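Side-chain contacts in transcriptional regulator (Streptococcus pneumoniae, PDB 2GNP), which probably regulates transcription in response to a sugar-like effector bound by a Rossmann-like domain, although its precise function is unknown: residues Glu13-Glu18 with Lys258-Asp263; Glu26-Glu31 with Thr37-Arg42; Gln45-Val50 with Leu225-Gly230; Gly49-Leu54 with Ile153-Ile158; Ile61-Ser64 with Ser68-Asn71. One frame throughout, in Å; residues are numbered along the deposited sequence.

In the fold
Contacts 3, 4 and 5 form a buried series on the central sheet without polar bonds between the segments, carried by apolar side chains, aliphatic apart from one aromatic ring. Contacts 3 and 4 use successive turns of helix 36-54, share G49 and V50, and end on neighbouring parallel strands. Strand 60-63 of contact 5 lies next in the sheet, where F63 touches both L51 and V155 of contact 4. Contact 2 begins at the other end of the same helix but lies at the surface, where charges and a backbone carbonyl join the packing. Contact 1, partly buried, is the sparsest and joins the terminal helices; E13 ties it to contact 2 through I27 N.

Contact 1. Residues Glu13-Glu18 with Lys258-Asp263; sequences ENYVKE and KVLEED
Y15 and V16 of helix 5-20 close on a single side chain, L260 of helix 253-264, and these three residues make up the whole contact. The tighter part is the fork of L260. Its CD2 methyl lies 3.9 Å from CE1 of Y15, close to the plane of the phenol, so the leucine meets the ring at its edge and does not lie over a face. The other methyl, CD1, is shared: it is 4.1 Å from Y15 CE1 and also 4.1 Å from CG2 of V16. L260 thus straddles the gap between two consecutive residues of the partner helix.

The way Y15 takes part depends on its first torsion. With CG swung opposite the backbone N (chi1 175°), the ring travels across from its own helix until CE1 reaches the leucine, although the residue starts out directed along the interface. V16 keeps nearer its backbone and contributes one methyl.

The remainder is loose. The backbones stay well separated, with 8.4 Å between V16 CA and L260 CA, and just 106 Å² is buried in total. Y15 is solvent-exposed, and a di(hydroxyethyl)ether molecule, probably from the crystallisation liquor, lies beside its side chain.

On the inner side V16 packs on L25 of strand 24-28, while L260 also touches Y20 further along helix 5-20. One turn on, D263 OD1 is hydrogen-bonded to Y20 OH and D263 OD2 forms a salt bridge with R242 of helix 234-242, so the last helix touches both helix 5-20 and helix 234-242.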
# COMPACT_ATOMS: atom_id res chain seq x y z
N GLU A 13 19.10 -3.83 8.35
CA GLU A 13 18.25 -4.25 7.21
C GLU A 13 18.19 -5.79 7.14
O GLU A 13 17.09 -6.39 7.03
CB GLU A 13 18.74 -3.65 5.89
CG GLU A 13 18.57 -2.09 5.85
CD GLU A 13 18.94 -1.49 4.47
OE1 GLU A 13 19.65 -2.17 3.71
OE2 GLU A 13 18.52 -0.34 4.17
N ASN A 14 19.35 -6.45 7.21
CA ASN A 14 19.41 -7.91 7.04
C ASN A 14 18.74 -8.62 8.20
O ASN A 14 18.07 -9.64 8.02
CB ASN A 14 20.86 -8.40 6.89
CG ASN A 14 21.46 -8.00 5.54
OD1 ASN A 14 20.73 -7.81 4.56
ND2 ASN A 14 22.79 -7.82 5.50
N TYR A 15 18.95 -8.07 9.39
CA TYR A 15 18.30 -8.53 10.60
C TYR A 15 16.77 -8.55 10.48
O TYR A 15 16.10 -9.58 10.78
CB TYR A 15 18.74 -7.69 11.80
CG TYR A 15 18.04 -8.02 13.08
CD1 TYR A 15 16.92 -7.26 13.51
CD2 TYR A 15 18.52 -9.05 13.91
CE1 TYR A 15 16.28 -7.53 14.70
CE2 TYR A 15 17.89 -9.32 15.12
CZ TYR A 15 16.77 -8.57 15.51
OH TYR A 15 16.13 -8.82 16.69
N VAL A 16 16.21 -7.44 9.98
CA VAL A 16 14.76 -7.30 9.89
C VAL A 16 14.27 -8.18 8.73
O VAL A 16 13.23 -8.84 8.83
CB VAL A 16 14.37 -5.79 9.64
CG1 VAL A 16 12.85 -5.66 9.23
CG2 VAL A 16 14.72 -4.91 10.84
N LYS A 17 14.99 -8.22 7.61
CA LYS A 17 14.59 -9.13 6.49
C LYS A 17 14.52 -10.59 6.94
O LYS A 17 13.58 -11.30 6.61
CB LYS A 17 15.49 -9.00 5.29
CG LYS A 17 15.25 -7.72 4.56
CD LYS A 17 16.05 -7.69 3.31
CE LYS A 17 17.49 -7.50 3.61
NZ LYS A 17 18.34 -7.25 2.37
N GLU A 18 15.56 -11.07 7.63
CA GLU A 18 15.56 -12.47 8.08
C GLU A 18 14.46 -12.68 9.16
O GLU A 18 13.78 -13.74 9.17
CB GLU A 18 16.95 -12.82 8.58
CG GLU A 18 17.21 -14.32 8.69
CD GLU A 18 16.56 -14.91 9.93
OE1 GLU A 18 16.21 -16.11 9.86
OE2 GLU A 18 16.38 -14.16 10.97
N LYS A 258 10.73 1.00 16.34
CA LYS A 258 9.50 0.88 17.12
C LYS A 258 8.73 -0.44 16.82
O LYS A 258 8.10 -1.01 17.71
CB LYS A 258 8.62 2.10 16.93
CG LYS A 258 9.12 3.34 17.73
CD LYS A 258 8.29 4.57 17.49
CE LYS A 258 8.92 5.82 18.16
NZ LYS A 258 10.07 6.34 17.35
N VAL A 259 8.73 -0.85 15.56
CA VAL A 259 8.13 -2.12 15.13
C VAL A 259 8.80 -3.26 15.91
O VAL A 259 8.12 -4.13 16.46
CB VAL A 259 8.29 -2.33 13.59
CG1 VAL A 259 8.04 -3.79 13.17
CG2 VAL A 259 7.36 -1.36 12.86
N LEU A 260 10.13 -3.22 15.97
CA LEU A 260 10.89 -4.25 16.68
C LEU A 260 10.56 -4.29 18.17
O LEU A 260 10.31 -5.38 18.75
CB LEU A 260 12.38 -4.06 16.42
CG LEU A 260 12.85 -4.44 15.00
CD1 LEU A 260 14.28 -3.95 14.80
CD2 LEU A 260 12.73 -5.93 14.70
N GLU A 261 10.50 -3.10 18.76
CA GLU A 261 10.13 -2.93 20.15
C GLU A 261 8.73 -3.49 20.43
O GLU A 261 8.55 -4.27 21.37
CB GLU A 261 10.17 -1.47 20.54
CG GLU A 261 9.95 -1.32 22.07
CD GLU A 261 9.93 0.12 22.53
OE1 GLU A 261 8.84 0.62 22.91
OE2 GLU A 261 11.01 0.76 22.50
N GLU A 262 7.75 -3.08 19.63
CA GLU A 262 6.40 -3.63 19.77
C GLU A 262 6.34 -5.15 19.60
O GLU A 262 5.61 -5.86 20.35
CB GLU A 262 5.45 -2.94 18.81
CG GLU A 262 4.02 -3.29 19.08
CD GLU A 262 3.08 -2.29 18.50
OE1 GLU A 262 3.19 -1.09 18.83
OE2 GLU A 262 2.22 -2.71 17.70
N ASP A 263 7.06 -5.67 18.61
CA ASP A 263 7.07 -7.12 18.39
C ASP A 263 7.65 -7.82 19.63
O ASP A 263 7.17 -8.88 20.02
CB ASP A 263 7.90 -7.47 17.16
CG ASP A 263 7.58 -8.85 16.58
OD1 ASP A 263 8.33 -9.24 15.66
OD2 ASP A 263 6.62 -9.54 17.03

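Contact 2. Residues Glu26-Glu31 with Thr37-Arg42; sequences EIIPNE and TILSER
R42 reaches from helix 36-54 to P29 and E31, just past the end of strand 24-28, where this strand and the helix that follows it form a beta-alpha unit of the Rossmann-like sheet. Charge and hydrogen bonding centre on the guanidinium. NH2 donates a weak hydrogen bond to the carbonyl O of P29 (3.0 Å), bent to 135° at the hydrogen. E31 adds a long salt bridge, OE1 lying 3.8 Å from R42 NH1. Here no N-H points at the carboxylate: CG of E31 sits over one face of the guanidinium, and the two charged planes are only 22° apart, so the attraction is general rather than directional. The stronger partner of NH2 is D34, in the connecting loop, which bridges to R42 and also accepts a hydrogen bond from E31 N, tying R42 to the E31 backbone.

Apolar packing accompanies the charges. The CG2 methyl of I28 meets the guanidinium at its edge, in plane, 3.7 Å from R42 NE, and also touches the aliphatic CG. Bends at chi2 and chi3 bring the arginine alongside this methyl, the two side chains passing in opposite directions. I28 CG2 further approaches CD1 of L39.

An amide against a leucine makes the third element. The polar bonds of N30 lead elsewhere, OD1 accepting from N254 N and ND2 donating to OD2 of D252, which fixes the amide as it crosses the fork of L39. Its nitrogen ND2 ends up 3.5 Å from L39 CD2 and 3.7 Å from L39 CD1.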
# COMPACT_ATOMS: atom_id res chain seq x y z
N GLU A 26 14.50 -1.17 2.42
CA GLU A 26 15.35 0.02 2.57
C GLU A 26 14.91 0.75 3.80
O GLU A 26 13.71 1.06 3.94
CB GLU A 26 15.31 0.96 1.35
CG GLU A 26 16.06 0.44 0.08
CD GLU A 26 15.27 -0.61 -0.71
OE1 GLU A 26 14.02 -0.56 -0.68
OE2 GLU A 26 15.92 -1.45 -1.39
N ILE A 27 15.86 1.03 4.71
CA ILE A 27 15.57 1.81 5.92
C ILE A 27 16.27 3.16 5.74
O ILE A 27 17.51 3.22 5.70
CB ILE A 27 16.09 1.10 7.24
CG1 ILE A 27 15.44 -0.28 7.43
CG2 ILE A 27 15.84 1.98 8.42
CD1 ILE A 27 16.17 -1.12 8.46
N ILE A 28 15.47 4.22 5.63
CA ILE A 28 15.99 5.60 5.59
C ILE A 28 16.35 6.09 6.99
O ILE A 28 15.52 6.07 7.89
CB ILE A 28 14.98 6.59 4.92
CG1 ILE A 28 14.87 6.33 3.42
CG2 ILE A 28 15.42 8.07 5.09
CD1 ILE A 28 14.20 5.15 3.08
N PRO A 29 17.58 6.62 7.16
CA PRO A 29 17.98 7.13 8.46
C PRO A 29 17.24 8.42 8.79
O PRO A 29 16.87 9.18 7.86
CB PRO A 29 19.47 7.42 8.28
CG PRO A 29 19.63 7.73 6.83
CD PRO A 29 18.65 6.75 6.15
N ASN A 30 17.00 8.66 10.08
CA ASN A 30 16.42 9.92 10.50
C ASN A 30 17.59 10.80 10.95
O ASN A 30 18.48 10.30 11.65
CB ASN A 30 15.44 9.71 11.65
CG ASN A 30 14.22 8.86 11.24
OD1 ASN A 30 14.26 7.63 11.30
ND2 ASN A 30 13.18 9.53 10.79
N GLU A 31 17.56 12.08 10.56
CA GLU A 31 18.66 13.06 10.84
C GLU A 31 18.14 14.06 11.89
O GLU A 31 16.98 14.41 11.92
CB GLU A 31 19.12 13.83 9.55
CG GLU A 31 19.99 13.06 8.50
CD GLU A 31 20.59 13.96 7.33
OE1 GLU A 31 20.44 15.22 7.32
OE2 GLU A 31 21.21 13.40 6.38
N THR A 37 9.06 17.64 6.03
CA THR A 37 9.22 17.81 4.60
C THR A 37 10.51 17.15 4.09
O THR A 37 10.52 16.40 3.07
CB THR A 37 9.16 19.35 4.27
OG1 THR A 37 7.85 19.83 4.59
CG2 THR A 37 9.54 19.65 2.81
N ILE A 38 11.62 17.44 4.79
CA ILE A 38 12.91 16.88 4.40
C ILE A 38 12.88 15.31 4.50
O ILE A 38 13.44 14.59 3.62
CB ILE A 38 14.05 17.45 5.29
CG1 ILE A 38 14.13 18.97 5.05
CG2 ILE A 38 15.41 16.77 4.94
CD1 ILE A 38 14.87 19.82 6.13
N LEU A 39 12.27 14.81 5.57
CA LEU A 39 12.22 13.36 5.78
C LEU A 39 11.38 12.75 4.67
O LEU A 39 11.83 11.81 4.03
CB LEU A 39 11.65 12.99 7.15
CG LEU A 39 11.48 11.48 7.37
CD1 LEU A 39 12.80 10.72 7.31
CD2 LEU A 39 10.82 11.22 8.76
N SER A 40 10.20 13.33 4.39
CA SER A 40 9.35 12.80 3.29
C SER A 40 10.07 12.86 1.94
O SER A 40 9.96 11.93 1.14
CB SER A 40 8.01 13.54 3.27
OG SER A 40 7.24 13.12 2.14
N GLU A 41 10.83 13.93 1.67
CA GLU A 41 11.62 13.96 0.44
C GLU A 41 12.63 12.80 0.36
O GLU A 41 12.82 12.19 -0.70
CB GLU A 41 12.38 15.29 0.29
CG GLU A 41 12.92 15.59 -1.13
CD GLU A 41 14.26 14.93 -1.45
OE1 GLU A 41 14.99 14.51 -0.52
OE2 GLU A 41 14.60 14.83 -2.65
N ARG A 42 13.29 12.51 1.48
CA ARG A 42 14.37 11.54 1.48
C ARG A 42 13.82 10.15 1.22
O ARG A 42 14.38 9.41 0.43
CB ARG A 42 15.09 11.56 2.81
CG ARG A 42 16.50 10.91 2.77
CD ARG A 42 17.50 11.59 3.78
NE ARG A 42 16.96 11.45 5.10
CZ ARG A 42 16.83 12.40 6.01
NH1 ARG A 42 17.30 13.66 5.85
NH2 ARG A 42 16.25 12.03 7.11

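Contact 3. Residues Gln45-Val50 with Leu225-Gly230; sequences QVAAGV and LAVAYG
Helix 36-54 packs on the parallel part of the mixed sheet of this Rossmann-like domain, and here it lays A47 and V50 on V227 and L225 of strand 223-227. The pairing follows the natural spacing of each element: residues three apart on the helix face residues two apart on the strand, and all four side chains set out toward the partner segment.

The closer pair is A47 with V227. The alanine CB stands 3.9 Å from CG2 of V227, and the lack of any longer side chain lets the backbones approach to 7.2 Å between A47 CA and V227 CA. V227 has CG1 turned opposite its backbone N (chi1 -176°), which leaves CG2 as the methyl presented to the helix. One turn further along, the meeting is looser: CG1 of V50 and CD2 of L225 are 4.4 Å apart, the terminal methyl of the leucine making up for the wider gap.

Neighbouring side chains extend the packing. L72 of helix 67-75 touches both A47 and V227, while I250 on strand 248-252 lies against A47 and L225. The strand itself is held within the sheet by backbone hydrogen bonds of L225 to A154 and V156 on one flank and of A226 to H248 and I250 on the other.

Every atom meeting across the interface is a carbon, and 135 Å² is buried between the segments. The attraction is therefore dispersive and hydrophobic, with little directional constraint; the closest fit is that of the small alanine against the valine.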
# COMPACT_ATOMS: atom_id res chain seq x y z
N GLN A 45 12.45 9.93 -2.45
CA GLN A 45 13.47 9.79 -3.51
C GLN A 45 14.01 8.37 -3.59
O GLN A 45 14.26 7.84 -4.65
CB GLN A 45 14.61 10.82 -3.27
CG GLN A 45 15.60 10.84 -4.37
CD GLN A 45 14.97 11.24 -5.72
OE1 GLN A 45 15.01 10.47 -6.67
NE2 GLN A 45 14.37 12.42 -5.78
N VAL A 46 14.20 7.75 -2.41
CA VAL A 46 14.70 6.39 -2.36
C VAL A 46 13.66 5.52 -3.05
O VAL A 46 13.99 4.74 -3.97
CB VAL A 46 14.96 5.97 -0.94
CG1 VAL A 46 15.15 4.42 -0.86
CG2 VAL A 46 16.22 6.74 -0.38
N ALA A 47 12.40 5.77 -2.71
CA ALA A 47 11.27 4.93 -3.18
C ALA A 47 11.14 5.08 -4.69
O ALA A 47 10.95 4.10 -5.40
CB ALA A 47 9.97 5.30 -2.49
N ALA A 48 11.28 6.33 -5.16
CA ALA A 48 11.20 6.60 -6.58
C ALA A 48 12.28 5.87 -7.35
O ALA A 48 12.00 5.22 -8.37
CB ALA A 48 11.29 8.14 -6.88
N GLY A 49 13.53 5.93 -6.86
CA GLY A 49 14.61 5.22 -7.49
C GLY A 49 14.38 3.71 -7.54
O GLY A 49 14.58 3.06 -8.58
N VAL A 50 13.98 3.18 -6.38
CA VAL A 50 13.70 1.75 -6.27
C VAL A 50 12.63 1.35 -7.30
O VAL A 50 12.82 0.41 -8.09
CB VAL A 50 13.25 1.36 -4.87
CG1 VAL A 50 12.60 0.01 -4.96
CG2 VAL A 50 14.46 1.34 -3.88
N LEU A 225 5.60 -3.52 -3.23
CA LEU A 225 6.39 -2.46 -2.57
C LEU A 225 5.45 -1.65 -1.74
O LEU A 225 4.53 -1.00 -2.30
CB LEU A 225 7.04 -1.56 -3.62
CG LEU A 225 7.70 -0.23 -3.21
CD1 LEU A 225 8.84 -0.57 -2.23
CD2 LEU A 225 8.28 0.55 -4.47
N ALA A 226 5.67 -1.62 -0.42
CA ALA A 226 4.93 -0.71 0.44
C ALA A 226 5.87 0.40 0.89
O ALA A 226 7.00 0.11 1.28
CB ALA A 226 4.36 -1.46 1.66
N VAL A 227 5.40 1.65 0.85
CA VAL A 227 6.16 2.76 1.42
C VAL A 227 5.35 3.34 2.57
O VAL A 227 4.17 3.77 2.37
CB VAL A 227 6.39 3.84 0.32
CG1 VAL A 227 7.27 4.96 0.90
CG2 VAL A 227 7.02 3.22 -0.91
N ALA A 228 5.92 3.30 3.78
CA ALA A 228 5.09 3.63 4.95
C ALA A 228 5.98 3.93 6.15
O ALA A 228 6.92 3.18 6.43
CB ALA A 228 4.11 2.44 5.27
N TYR A 229 5.68 5.04 6.85
CA TYR A 229 6.46 5.37 8.03
C TYR A 229 5.64 6.23 8.98
O TYR A 229 4.57 6.74 8.62
CB TYR A 229 7.74 6.07 7.64
CG TYR A 229 7.54 7.45 7.09
CD1 TYR A 229 7.17 7.65 5.75
CD2 TYR A 229 7.73 8.58 7.91
CE1 TYR A 229 6.97 8.95 5.22
CE2 TYR A 229 7.54 9.87 7.41
CZ TYR A 229 7.17 10.04 6.06
OH TYR A 229 6.96 11.34 5.58
N GLY A 230 6.15 6.36 10.20
CA GLY A 230 5.57 7.26 11.20
C GLY A 230 5.17 6.50 12.43
O GLY A 230 4.82 5.31 12.34

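Contact 4. Residues Gly49-Leu54 with Ile153-Ile158; sequences GVLRNL and IAVVGI
L51 and V155 reach for each other tip to tip, the leucine from the last turns of helix 36-54 and the valine from strand 153-160. CD1 of L51 comes within 3.7 Å of V155 CG2, and the second leucine methyl, CD2, is 4.1 Å from that same atom, so the valine methyl is received by the fork of the leucine. The leucine extends straight off the helix because its CG is trans to the backbone N (chi1 -179°). Its CD1 also brushes I153, at 4.3 Å from the CG2 branch.

L54 and I153 meet in another manner. The isoleucine does the reaching: its CD1 arrives close to the base of the leucine, 3.9 Å from L54 CB and 3.8 Å from the carbonyl O of L54, the last residue of the helix. The leucine's own end is not the part that touches. Helix and strand run nearly antiparallel, at 162° between their directions, so L51 and L54 come opposite V155 and I153 in turn. A154, between the two strand residues, points away from the helix.

The layer continues onto the adjacent strand 60-63, where F63 touches both L51 and V155 and I61 touches I153.

With 10.8 Å between the axes, the gap is bridged mainly by aliphatic side chains, with the L54 carbonyl O the one polar atom that I153 CD1 meets. What joins helix to sheet is dispersion and the burial of 176 Å² of surface, while the backbones of I153, A154 and V155 bond to the flanking strands 60-63 and 223-227.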
# COMPACT_ATOMS: atom_id res chain seq x y z
N GLY A 49 13.53 5.93 -6.86
CA GLY A 49 14.61 5.22 -7.49
C GLY A 49 14.38 3.71 -7.54
O GLY A 49 14.58 3.06 -8.58
N VAL A 50 13.98 3.18 -6.38
CA VAL A 50 13.70 1.75 -6.27
C VAL A 50 12.63 1.35 -7.30
O VAL A 50 12.82 0.41 -8.09
CB VAL A 50 13.25 1.36 -4.87
CG1 VAL A 50 12.60 0.01 -4.96
CG2 VAL A 50 14.46 1.34 -3.88
N LEU A 51 11.53 2.10 -7.38
CA LEU A 51 10.46 1.69 -8.31
C LEU A 51 10.90 1.80 -9.81
O LEU A 51 10.62 0.92 -10.64
CB LEU A 51 9.20 2.53 -8.06
CG LEU A 51 8.01 2.19 -8.94
CD1 LEU A 51 7.58 0.73 -8.72
CD2 LEU A 51 6.84 3.11 -8.55
N ARG A 52 11.59 2.89 -10.15
CA ARG A 52 12.01 3.08 -11.52
C ARG A 52 12.86 1.87 -11.99
O ARG A 52 12.74 1.37 -13.12
CB ARG A 52 12.76 4.42 -11.68
CG ARG A 52 13.31 4.63 -13.10
CD ARG A 52 13.93 6.01 -13.30
NE ARG A 52 14.18 6.30 -14.73
CZ ARG A 52 15.24 5.91 -15.44
NH1 ARG A 52 16.15 5.07 -14.92
NH2 ARG A 52 15.34 6.28 -16.71
N ASN A 53 13.74 1.39 -11.10
CA ASN A 53 14.56 0.21 -11.40
C ASN A 53 13.82 -1.11 -11.58
O ASN A 53 14.29 -2.04 -12.26
CB ASN A 53 15.65 0.10 -10.34
CG ASN A 53 16.82 1.03 -10.62
OD1 ASN A 53 17.02 1.43 -11.78
ND2 ASN A 53 17.59 1.38 -9.58
N LEU A 54 12.67 -1.21 -10.91
CA LEU A 54 11.81 -2.37 -10.98
C LEU A 54 11.03 -2.41 -12.28
O LEU A 54 10.72 -3.48 -12.80
CB LEU A 54 10.83 -2.41 -9.79
CG LEU A 54 11.41 -2.58 -8.37
CD1 LEU A 54 10.26 -2.61 -7.34
CD2 LEU A 54 12.33 -3.83 -8.25
N ILE A 153 4.01 -6.08 -10.37
CA ILE A 153 4.43 -5.18 -9.28
C ILE A 153 3.16 -4.60 -8.69
O ILE A 153 2.20 -4.40 -9.40
CB ILE A 153 5.26 -4.03 -9.80
CG1 ILE A 153 6.58 -4.59 -10.37
CG2 ILE A 153 5.46 -2.97 -8.70
CD1 ILE A 153 7.35 -3.46 -11.13
N ALA A 154 3.14 -4.47 -7.37
CA ALA A 154 2.09 -3.65 -6.70
C ALA A 154 2.86 -2.56 -5.97
O ALA A 154 3.91 -2.84 -5.41
CB ALA A 154 1.34 -4.46 -5.72
N VAL A 155 2.28 -1.36 -5.92
CA VAL A 155 2.84 -0.21 -5.16
C VAL A 155 1.74 0.25 -4.25
O VAL A 155 0.72 0.68 -4.74
CB VAL A 155 3.31 0.92 -6.09
CG1 VAL A 155 4.19 1.97 -5.30
CG2 VAL A 155 4.18 0.29 -7.26
N VAL A 156 2.01 0.24 -2.93
CA VAL A 156 0.92 0.48 -1.95
C VAL A 156 1.44 1.33 -0.75
O VAL A 156 2.63 1.31 -0.40
CB VAL A 156 0.34 -0.85 -1.40
CG1 VAL A 156 -0.18 -1.73 -2.53
CG2 VAL A 156 1.36 -1.59 -0.49
N GLY A 157 0.54 2.11 -0.19
CA GLY A 157 0.77 2.69 1.14
C GLY A 157 0.13 1.75 2.18
O GLY A 157 -0.51 0.74 1.84
N ILE A 158 0.30 2.08 3.46
CA ILE A 158 -0.29 1.29 4.57
C ILE A 158 -0.96 2.32 5.46
O ILE A 158 -0.32 3.31 5.88
CB ILE A 158 0.79 0.50 5.38
CG1 ILE A 158 1.41 -0.62 4.50
CG2 ILE A 158 0.16 -0.07 6.70
CD1 ILE A 158 2.71 -1.26 5.12

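Contact 5. Residues Ile61-Ser64 with Ser68-Asn71; sequences IGFS and SLSN
A chi1 of -100° at F63, well away from a staggered position, and an extended chi2 of -163° at L69 bring the phenyl ring and the CD1 methyl together. They do so at the start of helix 67-75, within the beta-alpha-beta unit formed with strands 60-63 and 85-88. L69 leaves the helix toward the strand, its CG opposite the carbonyl carbon, which places the terminal methyl CD1 against its partners.

The two side chains slide past one another in opposite directions. CD1 of L69 lies 3.8 Å from F63 CD2, approaching the ring at a slant. The same methyl covers the backbone just beyond the strand, 3.8 Å from the carbonyl carbon of S64, so one leucine end packs against both ring and peptide as the chain leaves the sheet. S64 itself adds little through its side chain.

All three residues are buried. F63 also touches L105 and M109 of helix 102-113, and L105 reaches L69 too. S70, the next residue of the helix, points away from the strand and also touches L105. The contact thus seats the start of helix 67-75 on its own strand within the apolar core. Beyond the pair, the CD1 methyl of L69 also packs against the adjoining strand 153-160, where it meets the carbonyl O of V155.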
# COMPACT_ATOMS: atom_id res chain seq x y z
N ILE A 61 1.37 -3.38 -13.56
CA ILE A 61 1.71 -2.75 -12.31
C ILE A 61 0.44 -2.21 -11.66
O ILE A 61 -0.27 -1.42 -12.30
CB ILE A 61 2.78 -1.61 -12.51
CG1 ILE A 61 4.08 -2.15 -13.14
CG2 ILE A 61 3.05 -0.89 -11.21
CD1 ILE A 61 4.99 -1.07 -13.79
N GLY A 62 0.16 -2.63 -10.42
CA GLY A 62 -1.02 -2.12 -9.64
C GLY A 62 -0.63 -1.02 -8.66
O GLY A 62 0.41 -1.10 -8.04
N PHE A 63 -1.49 0.01 -8.51
CA PHE A 63 -1.24 1.06 -7.50
C PHE A 63 -2.41 1.09 -6.54
O PHE A 63 -3.57 0.88 -6.98
CB PHE A 63 -1.19 2.44 -8.16
CG PHE A 63 0.23 2.92 -8.38
CD1 PHE A 63 1.04 2.24 -9.25
CD2 PHE A 63 0.76 3.97 -7.63
CE1 PHE A 63 2.37 2.64 -9.43
CE2 PHE A 63 2.11 4.39 -7.79
CZ PHE A 63 2.89 3.72 -8.71
N SER A 64 -2.12 1.42 -5.27
CA SER A 64 -3.19 1.87 -4.35
C SER A 64 -3.20 3.42 -4.36
O SER A 64 -2.98 4.09 -5.38
CB SER A 64 -3.06 1.23 -2.96
OG SER A 64 -4.23 1.40 -2.20
N SER A 68 1.97 8.92 0.50
CA SER A 68 3.27 8.32 0.24
C SER A 68 3.46 8.01 -1.25
O SER A 68 4.53 8.27 -1.82
CB SER A 68 3.44 7.00 1.04
OG SER A 68 3.66 7.27 2.44
N LEU A 69 2.39 7.56 -1.88
CA LEU A 69 2.52 7.18 -3.29
C LEU A 69 2.61 8.44 -4.14
O LEU A 69 3.42 8.52 -5.08
CB LEU A 69 1.35 6.29 -3.71
CG LEU A 69 1.38 4.92 -3.05
CD1 LEU A 69 0.47 3.96 -3.81
CD2 LEU A 69 2.79 4.42 -2.74
N SER A 70 1.76 9.42 -3.83
CA SER A 70 1.78 10.67 -4.60
C SER A 70 3.18 11.29 -4.52
O SER A 70 3.75 11.75 -5.51
CB SER A 70 0.72 11.63 -4.10
OG SER A 70 0.80 12.86 -4.82
N ASN A 71 3.75 11.27 -3.33
CA ASN A 71 5.09 11.86 -3.11
C ASN A 71 6.18 11.15 -3.93
O ASN A 71 7.13 11.76 -4.40
CB ASN A 71 5.40 11.86 -1.61
CG ASN A 71 4.52 12.84 -0.79
OD1 ASN A 71 3.84 13.77 -1.33
ND2 ASN A 71 4.57 12.67 0.52